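Long-range contacts in acyl-CoA dehydrogenase (Slackia heliotrinireducens, PDB 4RM7), which belongs to the acyl-CoA dehydrogenase family, pairing a helical N-terminal domain with a beta-rich middle domain and a helical C-terminal domain in an assembly of four chains: residues Leu41-Asp51 / Glu115-Ser123; Val59-Tyr68 / Leu94-Ala102. All coordinates share one frame; numbering follows the deposited sequence.

Contact 1: residues Leu41-Asp51 / Glu115-Ser123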
loop_
_atom_site.group_PDB
_atom_site.type_symbol
_atom_site.label_atom_id
_atom_site.label_comp_id
_atom_site.label_asym_id
_atom_site.label_seq_id
_atom_site.Cartn_x
_atom_site.Cartn_y
_atom_site.Cartn_z
ATOM N N LEU A 41 -20.548 -6.781 -30.816
ATOM C CA LEU A 41 -21.898 -6.254 -30.693
ATOM C C LEU A 41 -22.666 -6.393 -32.008
ATOM O O LEU A 41 -22.070 -6.346 -33.095
ATOM C CB LEU A 41 -21.850 -4.791 -30.249
ATOM C CG LEU A 41 -21.119 -4.449 -28.954
ATOM C CD1 LEU A 41 -21.136 -2.947 -28.740
ATOM C CD2 LEU A 41 -21.755 -5.153 -27.774
ATOM N N PRO A 42 -23.996 -6.562 -31.915
ATOM C CA PRO A 42 -24.825 -6.716 -33.117
ATOM C C PRO A 42 -24.855 -5.442 -33.942
ATOM O O PRO A 42 -24.669 -4.357 -33.380
ATOM C CB PRO A 42 -26.228 -7.024 -32.561
ATOM C CG PRO A 42 -26.043 -7.310 -31.104
ATOM C CD PRO A 42 -24.800 -6.584 -30.680
ATOM N N ASP A 43 -25.105 -5.579 -35.241
ATOM C CA ASP A 43 -25.158 -4.449 -36.163
ATOM C C ASP A 43 -26.088 -3.355 -35.660
ATOM O O ASP A 43 -25.778 -2.170 -35.763
ATOM C CB ASP A 43 -25.623 -4.893 -37.560
ATOM C CG ASP A 43 -24.713 -5.940 -38.196
ATOM O OD1 ASP A 43 -23.544 -6.083 -37.784
ATOM O OD2 ASP A 43 -25.175 -6.615 -39.140
ATOM N N GLU A 44 -27.230 -3.764 -35.124
ATOM C CA GLU A 44 -28.248 -2.826 -34.677
ATOM C C GLU A 44 -27.738 -1.926 -33.548
ATOM O O GLU A 44 -28.003 -0.725 -33.522
ATOM C CB GLU A 44 -29.494 -3.579 -34.216
ATOM C CG GLU A 44 -30.589 -2.657 -33.739
ATOM C CD GLU A 44 -31.580 -3.347 -32.825
ATOM O OE1 GLU A 44 -31.412 -4.562 -32.577
ATOM O OE2 GLU A 44 -32.519 -2.670 -32.350
ATOM N N VAL A 45 -26.996 -2.518 -32.621
ATOM C CA VAL A 45 -26.498 -1.807 -31.454
ATOM C C VAL A 45 -25.420 -0.813 -31.865
ATOM O O VAL A 45 -25.377 0.338 -31.427
ATOM C CB VAL A 45 -25.928 -2.797 -30.428
ATOM C CG1 VAL A 45 -25.239 -2.057 -29.283
ATOM C CG2 VAL A 45 -27.023 -3.719 -29.918
ATOM N N VAL A 46 -24.476 -1.278 -32.672
ATOM C CA VAL A 46 -23.419 -0.404 -33.170
ATOM C C VAL A 46 -23.932 0.685 -34.083
ATOM O O VAL A 46 -23.435 1.795 -34.063
ATOM C CB VAL A 46 -22.264 -1.142 -33.855
ATOM C CG1 VAL A 46 -21.685 -2.205 -32.947
ATOM C CG2 VAL A 46 -22.697 -1.699 -35.187
ATOM N N LYS A 47 -24.902 0.368 -34.922
ATOM C CA LYS A 47 -25.455 1.419 -35.760
ATOM C C LYS A 47 -26.192 2.455 -34.905
ATOM O O LYS A 47 -26.130 3.649 -35.174
ATOM C CB LYS A 47 -26.385 0.815 -36.814
ATOM C CG LYS A 47 -27.265 1.814 -37.539
ATOM C CD LYS A 47 -26.494 2.569 -38.599
ATOM C CE LYS A 47 -27.429 3.320 -39.543
ATOM N NZ LYS A 47 -26.700 4.448 -40.199
ATOM N N ALA A 48 -26.879 1.999 -33.862
ATOM C CA ALA A 48 -27.644 2.918 -33.021
ATOM C C ALA A 48 -26.705 3.899 -32.315
ATOM O O ALA A 48 -27.088 5.028 -32.014
ATOM C CB ALA A 48 -28.498 2.146 -32.004
ATOM N N PHE A 49 -25.470 3.470 -32.066
ATOM C CA PHE A 49 -24.505 4.336 -31.397
ATOM C C PHE A 49 -24.112 5.508 -32.289
ATOM O O PHE A 49 -24.050 6.631 -31.817
ATOM C CB PHE A 49 -23.256 3.563 -30.958
ATOM C CG PHE A 49 -22.127 4.447 -30.525
ATOM C CD1 PHE A 49 -22.075 4.941 -29.224
ATOM C CD2 PHE A 49 -21.120 4.809 -31.419
ATOM C CE1 PHE A 49 -21.036 5.777 -28.802
ATOM C CE2 PHE A 49 -20.055 5.648 -31.008
ATOM C CZ PHE A 49 -20.020 6.136 -29.696
ATOM N N VAL A 50 -23.851 5.269 -33.572
ATOM C CA VAL A 50 -23.443 6.385 -34.423
ATOM C C VAL A 50 -24.644 7.216 -34.836
ATOM O O VAL A 50 -24.486 8.312 -35.354
ATOM C CB VAL A 50 -22.691 5.928 -35.681
ATOM C CG1 VAL A 50 -21.320 5.401 -35.308
ATOM C CG2 VAL A 50 -23.501 4.898 -36.468
ATOM N N ASP A 51 -25.836 6.702 -34.582
ATOM C CA ASP A 51 -27.063 7.418 -34.883
ATOM C C ASP A 51 -27.511 8.228 -33.695
ATOM O O ASP A 51 -28.530 8.889 -33.743
ATOM C CB ASP A 51 -28.171 6.454 -35.279
ATOM C CG ASP A 51 -28.026 5.952 -36.683
ATOM O OD1 ASP A 51 -27.312 6.591 -37.467
ATOM O OD2 ASP A 51 -28.619 4.911 -36.999
ATOM N N GLU A 115 -18.693 4.704 -44.357
ATOM C CA GLU A 115 -19.073 3.374 -43.938
ATOM C C GLU A 115 -19.390 3.355 -42.438
ATOM O O GLU A 115 -20.344 2.706 -41.995
ATOM C CB GLU A 115 -17.968 2.380 -44.267
ATOM C CG GLU A 115 -18.281 0.990 -43.772
ATOM C CD GLU A 115 -17.168 0.007 -44.021
ATOM O OE1 GLU A 115 -16.914 -0.821 -43.116
ATOM O OE2 GLU A 115 -16.558 0.059 -45.117
ATOM N N TYR A 116 -18.594 4.084 -41.666
ATOM C CA TYR A 116 -18.773 4.138 -40.226
ATOM C C TYR A 116 -20.098 4.804 -39.856
ATOM O O TYR A 116 -20.796 4.354 -38.947
ATOM C CB TYR A 116 -17.596 4.873 -39.576
ATOM C CG TYR A 116 -17.690 4.993 -38.068
ATOM C CD1 TYR A 116 -17.785 3.865 -37.268
ATOM C CD2 TYR A 116 -17.677 6.245 -37.449
ATOM C CE1 TYR A 116 -17.863 3.975 -35.889
ATOM C CE2 TYR A 116 -17.758 6.371 -36.071
ATOM C CZ TYR A 116 -17.849 5.232 -35.297
ATOM O OH TYR A 116 -17.925 5.355 -33.934
ATOM N N GLN A 117 -20.453 5.867 -40.569
ATOM C CA GLN A 117 -21.699 6.578 -40.294
ATOM C C GLN A 117 -22.914 5.785 -40.749
ATOM O O GLN A 117 -23.990 5.879 -40.157
ATOM C CB GLN A 117 -21.671 7.957 -40.947
ATOM C CG GLN A 117 -20.613 8.847 -40.302
ATOM C CD GLN A 117 -20.428 10.183 -40.990
ATOM O OE1 GLN A 117 -20.068 11.174 -40.350
ATOM N NE2 GLN A 117 -20.654 10.220 -42.298
ATOM N N ASP A 118 -22.733 4.969 -41.778
ATOM C CA ASP A 118 -23.838 4.188 -42.307
ATOM C C ASP A 118 -24.010 2.845 -41.597
ATOM O O ASP A 118 -25.085 2.261 -41.643
ATOM C CB ASP A 118 -23.660 3.959 -43.813
ATOM C CG ASP A 118 -23.673 5.259 -44.616
ATOM O OD1 ASP A 118 -24.128 6.299 -44.086
ATOM O OD2 ASP A 118 -23.235 5.234 -45.789
ATOM N N THR A 119 -22.966 2.341 -40.948
ATOM C CA THR A 119 -23.081 1.028 -40.311
ATOM C C THR A 119 -22.637 0.983 -38.849
ATOM O O THR A 119 -23.024 0.072 -38.121
ATOM C CB THR A 119 -22.272 -0.029 -41.063
ATOM O OG1 THR A 119 -20.878 0.164 -40.795
ATOM C CG2 THR A 119 -22.526 0.069 -42.560
ATOM N N GLY A 120 -21.851 1.961 -38.423
ATOM C CA GLY A 120 -21.340 1.967 -37.070
ATOM C C GLY A 120 -20.128 1.088 -36.891
ATOM O O GLY A 120 -19.717 0.811 -35.780
ATOM N N ARG A 121 -19.555 0.650 -38.000
ATOM C CA ARG A 121 -18.377 -0.196 -37.982
ATOM C C ARG A 121 -17.305 0.367 -38.896
ATOM O O ARG A 121 -17.587 1.146 -39.787
ATOM C CB ARG A 121 -18.724 -1.625 -38.388
ATOM C CG ARG A 121 -19.425 -2.420 -37.308
ATOM C CD ARG A 121 -19.599 -3.873 -37.697
ATOM N NE ARG A 121 -20.843 -4.427 -37.187
ATOM C CZ ARG A 121 -20.958 -5.066 -36.033
ATOM N NH1 ARG A 121 -19.906 -5.238 -35.260
ATOM N NH2 ARG A 121 -22.129 -5.532 -35.649
ATOM N N LEU A 122 -16.065 -0.012 -38.637
ATOM C CA LEU A 122 -14.933 0.423 -39.429
ATOM C C LEU A 122 -14.384 -0.778 -40.158
ATOM O O LEU A 122 -14.331 -1.866 -39.616
ATOM C CB LEU A 122 -13.853 1.016 -38.538
ATOM C CG LEU A 122 -14.044 2.466 -38.118
ATOM C CD1 LEU A 122 -12.901 2.902 -37.229
ATOM C CD2 LEU A 122 -14.137 3.370 -39.328
ATOM N N SER A 123 -13.987 -0.583 -41.399
ATOM C CA SER A 123 -13.552 -1.683 -42.232
ATOM C C SER A 123 -12.060 -1.942 -42.121
ATOM O O SER A 123 -11.522 -2.738 -42.862
ATOM C CB SER A 123 -13.945 -1.446 -43.686
ATOM O OG SER A 123 -13.187 -0.404 -44.256
#
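Arg-121 NH2 is shared by two acceptors at the start of helix 43-50: it lies 2.7 Å from Leu-41 O and 2.6 Å from Asp-43 OD1. The bond to Leu-41 O is the straighter of the two, with an N-H...O angle of 160°, and that oxygen sits close to the guanidinium plane. Asp-43 OD1 is tilted further from this plane and offers its anti lone pair, the carboxylate standing 77° to the guanidinium in a salt bridge. Weak bonds from NE to OD1 and from NH1 to Leu-41 O add to the grip on the group's rotation. Over one face of the guanidinium comes Val-46 CG2, which also meets Thr-119 O at 3.4 Å.

In the helical N-terminal domain of the acyl-CoA dehydrogenase fold, this joins helix 43-50 to the C-terminal end of helix 106-119, the axes of segments 43-50 and 115-119 approaching to 8.2 Å. Gly-120, the first residue beyond that end, has positive phi and no side chain; its CA can therefore lie 3.7 Å from Val-46 O. A second polar anchor comes from Lys-47, whose chain bends at chi2 (78°) and brings NZ to the carbonyls of the terminal turn. NZ donates to Gln-117 O at 3.1 Å, in the carbonyl plane on a lone pair, and more weakly to Asp-118 O, while Asp-51 forms a salt bridge with it from the same helix. Thr-119 OG1 accepts from Arg-121 N, an ST turn that ties the arginine's backbone to the helix end. Deeper in, Val-50 CG1 makes a CH-pi contact over one face of Tyr-116, 3.8 Å from the ring centroid, and Tyr-116 OH touches the ring edge of Phe-49, which stacks in turn on Phe-90.

Contact 2: residues Val59-Tyr68 / Leu94-Ala102; sequences VIHRRNHRTY and LLQLQILEA
Glu-101 (chi1 -75°) and Arg-62 (chi1 -63°) both hold CG anti to the carbonyl carbon, and their extended chains run antiparallel alongside one another until one carboxylate oxygen meets the guanidinium edge. There NE and NH1 both donate to Glu-101 OE1, at 2.9 Å from NE, in a side-on salt bridge. OE1 lies near the guanidinium plane; NH1 meets the anti lone pair of OE1, whereas NE comes from out of the carboxylate plane. Tyr-68 OH is a third donor, 2.7 Å from Glu-101 OE1, reaching it from the opposite face of the carboxylate to NE. Three bonds on one oxygen probably favour the charged carboxylate, as would Arg-113, which forms a salt bridge with OE2.

The contact fastens the irregular connection between helices 43-50 and 70-84 onto helix 90-103, within the family's helical N-terminal domain. Arg-62 opens a type I turn ending at His-65, and its NH2 bonds Arg-66 O at 2.7 Å, so the same guanidinium holds both the loop and the helix. Tyr-68 lies beneath this arginine, with Arg-62 CG 3.7 Å above its ring centre, while Gln-98 OE1 comes obliquely to its CD2. Toward the helix start the packing turns apolar, Ile-60 CG2 meeting Leu-94 CD2 at 3.8 Å. Leu-97 CD2 lies against Ile-60 O, a carbonyl that also accepts from Arg-113.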
loop_
_atom_site.group_PDB
_atom_site.type_symbol
_atom_site.label_atom_id
_atom_site.label_comp_id
_atom_site.label_asym_id
_atom_site.label_seq_id
_atom_site.Cartn_x
_atom_site.Cartn_y
_atom_site.Cartn_z
ATOM N N VAL A 59 -18.572 14.251 -31.071
ATOM C CA VAL A 59 -18.182 12.948 -30.533
ATOM C C VAL A 59 -17.651 11.997 -31.614
ATOM O O VAL A 59 -16.596 11.380 -31.444
ATOM C CB VAL A 59 -19.359 12.284 -29.787
ATOM C CG1 VAL A 59 -19.002 10.866 -29.389
ATOM C CG2 VAL A 59 -19.705 13.087 -28.561
ATOM N N ILE A 60 -18.382 11.868 -32.714
ATOM C CA ILE A 60 -17.873 11.125 -33.862
ATOM C C ILE A 60 -17.559 12.044 -35.054
ATOM O O ILE A 60 -17.263 11.568 -36.139
ATOM C CB ILE A 60 -18.859 10.017 -34.325
ATOM C CG1 ILE A 60 -20.178 10.610 -34.789
ATOM C CG2 ILE A 60 -19.118 9.017 -33.216
ATOM C CD1 ILE A 60 -21.072 9.578 -35.436
ATOM N N HIS A 61 -17.623 13.356 -34.845
ATOM C CA HIS A 61 -17.281 14.330 -35.877
ATOM C C HIS A 61 -16.631 15.535 -35.213
ATOM O O HIS A 61 -16.768 15.707 -34.009
ATOM C CB HIS A 61 -18.523 14.746 -36.682
ATOM C CG HIS A 61 -19.345 15.837 -36.050
ATOM N ND1 HIS A 61 -20.081 15.653 -34.899
ATOM C CD2 HIS A 61 -19.582 17.112 -36.446
ATOM C CE1 HIS A 61 -20.721 16.773 -34.601
ATOM N NE2 HIS A 61 -20.435 17.673 -35.522
ATOM N N ARG A 62 -15.908 16.358 -35.973
ATOM C CA ARG A 62 -15.267 17.537 -35.393
ATOM C C ARG A 62 -16.198 18.736 -35.480
ATOM O O ARG A 62 -16.172 19.480 -36.456
ATOM C CB ARG A 62 -13.943 17.856 -36.092
ATOM C CG ARG A 62 -12.858 16.779 -35.977
ATOM C CD ARG A 62 -11.720 17.028 -36.977
ATOM N NE ARG A 62 -10.892 15.834 -37.150
ATOM C CZ ARG A 62 -9.747 15.598 -36.503
ATOM N NH1 ARG A 62 -9.077 14.461 -36.729
ATOM N NH2 ARG A 62 -9.268 16.492 -35.634
ATOM N N ARG A 63 -17.019 18.915 -34.453
ATOM C CA ARG A 63 -17.948 20.033 -34.380
ATOM C C ARG A 63 -17.313 21.367 -34.762
ATOM O O ARG A 63 -17.838 22.080 -35.623
ATOM C CB ARG A 63 -18.525 20.130 -32.977
ATOM C CG ARG A 63 -19.292 21.399 -32.705
ATOM C CD ARG A 63 -19.534 21.530 -31.220
ATOM N NE ARG A 63 -18.257 21.563 -30.531
ATOM C CZ ARG A 63 -17.582 22.681 -30.297
ATOM N NH1 ARG A 63 -18.091 23.843 -30.674
ATOM N NH2 ARG A 63 -16.412 22.640 -29.675
ATOM N N ASN A 64 -16.178 21.694 -34.146
ATOM C CA ASN A 64 -15.528 22.985 -34.400
ATOM C C ASN A 64 -14.698 23.010 -35.684
ATOM O O ASN A 64 -14.052 24.017 -35.978
ATOM C CB ASN A 64 -14.648 23.406 -33.201
ATOM C CG ASN A 64 -13.489 22.437 -32.919
ATOM O OD1 ASN A 64 -12.964 21.776 -33.816
ATOM N ND2 ASN A 64 -13.080 22.373 -31.660
ATOM N N HIS A 65 -14.725 21.896 -36.423
ATOM C CA HIS A 65 -13.986 21.696 -37.683
ATOM C C HIS A 65 -12.482 21.494 -37.490
ATOM O O HIS A 65 -11.760 21.315 -38.468
ATOM C CB HIS A 65 -14.213 22.860 -38.653
ATOM C CG HIS A 65 -15.656 23.206 -38.857
ATOM N ND1 HIS A 65 -16.520 22.408 -39.576
ATOM C CD2 HIS A 65 -16.385 24.269 -38.441
ATOM C CE1 HIS A 65 -17.719 22.963 -39.594
ATOM N NE2 HIS A 65 -17.665 24.093 -38.912
ATOM N N ARG A 66 -12.012 21.518 -36.244
ATOM C CA ARG A 66 -10.590 21.316 -35.961
ATOM C C ARG A 66 -10.357 20.051 -35.138
ATOM O O ARG A 66 -9.618 19.154 -35.537
ATOM C CB ARG A 66 -10.007 22.521 -35.223
ATOM C CG ARG A 66 -10.382 23.863 -35.821
ATOM C CD ARG A 66 -9.827 25.013 -34.996
ATOM N NE ARG A 66 -10.222 24.938 -33.589
ATOM C CZ ARG A 66 -11.275 25.567 -33.069
ATOM N NH1 ARG A 66 -12.049 26.317 -33.843
ATOM N NH2 ARG A 66 -11.555 25.445 -31.773
ATOM N N THR A 67 -11.001 19.983 -33.981
ATOM C CA THR A 67 -10.824 18.854 -33.078
ATOM C C THR A 67 -12.159 18.250 -32.645
ATOM O O THR A 67 -13.214 18.871 -32.791
ATOM C CB THR A 67 -10.055 19.274 -31.819
ATOM O OG1 THR A 67 -10.896 20.114 -31.020
ATOM C CG2 THR A 67 -8.796 20.041 -32.188
ATOM N N TYR A 68 -12.105 17.040 -32.103
ATOM C CA TYR A 68 -13.253 16.482 -31.414
ATOM C C TYR A 68 -13.445 17.174 -30.050
ATOM O O TYR A 68 -12.582 17.931 -29.587
ATOM C CB TYR A 68 -13.086 14.977 -31.251
ATOM C CG TYR A 68 -13.093 14.256 -32.578
ATOM C CD1 TYR A 68 -14.284 13.789 -33.125
ATOM C CD2 TYR A 68 -11.918 14.070 -33.305
ATOM C CE1 TYR A 68 -14.303 13.145 -34.347
ATOM C CE2 TYR A 68 -11.931 13.423 -34.532
ATOM C CZ TYR A 68 -13.129 12.970 -35.046
ATOM O OH TYR A 68 -13.166 12.330 -36.257
ATOM N N LEU A 94 -13.315 5.350 -32.031
ATOM C CA LEU A 94 -13.121 6.798 -32.021
ATOM C C LEU A 94 -11.665 7.150 -32.275
ATOM O O LEU A 94 -11.372 8.086 -32.997
ATOM C CB LEU A 94 -13.578 7.425 -30.701
ATOM C CG LEU A 94 -15.074 7.316 -30.391
ATOM C CD1 LEU A 94 -15.435 8.163 -29.187
ATOM C CD2 LEU A 94 -15.910 7.689 -31.598
ATOM N N LEU A 95 -10.754 6.383 -31.694
ATOM C CA LEU A 95 -9.344 6.685 -31.842
ATOM C C LEU A 95 -8.867 6.346 -33.255
ATOM O O LEU A 95 -8.063 7.071 -33.850
ATOM C CB LEU A 95 -8.526 5.923 -30.804
ATOM C CG LEU A 95 -7.013 6.113 -30.923
ATOM C CD1 LEU A 95 -6.613 7.526 -30.513
ATOM C CD2 LEU A 95 -6.266 5.078 -30.112
ATOM N N GLN A 96 -9.373 5.238 -33.786
ATOM C CA GLN A 96 -8.965 4.751 -35.097
ATOM C C GLN A 96 -9.435 5.700 -36.172
ATOM O O GLN A 96 -8.776 5.879 -37.191
ATOM C CB GLN A 96 -9.523 3.357 -35.364
ATOM C CG GLN A 96 -8.701 2.242 -34.766
ATOM C CD GLN A 96 -9.125 0.890 -35.297
ATOM O OE1 GLN A 96 -8.438 -0.119 -35.095
ATOM N NE2 GLN A 96 -10.271 0.861 -35.985
ATOM N N LEU A 97 -10.591 6.295 -35.923
ATOM C CA LEU A 97 -11.174 7.267 -36.818
ATOM C C LEU A 97 -10.307 8.502 -36.855
ATOM O O LEU A 97 -9.956 9.013 -37.916
ATOM C CB LEU A 97 -12.580 7.638 -36.362
ATOM C CG LEU A 97 -13.330 8.477 -37.390
ATOM C CD1 LEU A 97 -13.291 7.781 -38.747
ATOM C CD2 LEU A 97 -14.760 8.737 -36.946
ATOM N N GLN A 98 -9.965 8.968 -35.668
ATOM C CA GLN A 98 -9.167 10.169 -35.507
ATOM C C GLN A 98 -7.795 10.018 -36.155
ATOM O O GLN A 98 -7.357 10.890 -36.907
ATOM C CB GLN A 98 -9.029 10.491 -34.030
ATOM C CG GLN A 98 -8.484 11.860 -33.755
ATOM C CD GLN A 98 -8.697 12.264 -32.320
ATOM O OE1 GLN A 98 -9.565 11.715 -31.631
ATOM N NE2 GLN A 98 -7.894 13.212 -31.847
ATOM N N ILE A 99 -7.137 8.895 -35.867
ATOM C CA ILE A 99 -5.834 8.573 -36.436
ATOM C C ILE A 99 -5.864 8.471 -37.963
ATOM O O ILE A 99 -4.961 8.963 -38.645
ATOM C CB ILE A 99 -5.303 7.264 -35.851
ATOM C CG1 ILE A 99 -4.820 7.492 -34.428
ATOM C CG2 ILE A 99 -4.166 6.713 -36.677
ATOM C CD1 ILE A 99 -4.404 6.218 -33.749
ATOM N N LEU A 100 -6.901 7.846 -38.504
ATOM C CA LEU A 100 -7.050 7.795 -39.956
ATOM C C LEU A 100 -7.151 9.193 -40.563
ATOM O O LEU A 100 -6.469 9.486 -41.544
ATOM C CB LEU A 100 -8.278 6.981 -40.367
ATOM C CG LEU A 100 -8.390 6.938 -41.892
ATOM C CD1 LEU A 100 -7.205 6.206 -42.436
ATOM C CD2 LEU A 100 -9.680 6.313 -42.381
ATOM N N GLU A 101 -7.997 10.047 -39.986
ATOM C CA GLU A 101 -8.183 11.406 -40.501
ATOM C C GLU A 101 -6.878 12.183 -40.506
ATOM O O GLU A 101 -6.564 12.878 -41.473
ATOM C CB GLU A 101 -9.221 12.172 -39.683
ATOM C CG GLU A 101 -10.662 11.759 -39.946
ATOM C CD GLU A 101 -11.672 12.495 -39.062
ATOM O OE1 GLU A 101 -11.279 13.110 -38.049
ATOM O OE2 GLU A 101 -12.871 12.456 -39.388
ATOM N N ALA A 102 -6.115 12.043 -39.431
ATOM C CA ALA A 102 -4.854 12.764 -39.270
ATOM C C ALA A 102 -3.840 12.438 -40.358
ATOM O O ALA A 102 -3.139 13.331 -40.826
ATOM C CB ALA A 102 -4.254 12.470 -37.890
#

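How the contacts relate
Contact 1 is partly buried, with its centre about 17 Å from the chain centre, and its charged groups, among them the exposed Asp-43 and Asp-51, lie at its more exposed part. Contact 2 is a buried contact, about 14 Å from that centre, and its salt bridge runs from the loop itself to the helix. Contact 1 joins two helices through backbone carbonyls, an Asp-Arg salt bridge and packing on Tyr-116; contact 2 gathers three donors on one carboxylate oxygen. Along the chain, contact 2 is nested inside the loop closed by contact 1. They also touch: Tyr-116 packs on Leu-94 and Leu-97, and Val-50 O meets Ile-60 CD1. Arg-113 bridges them, binding Gln-117 and Glu-101.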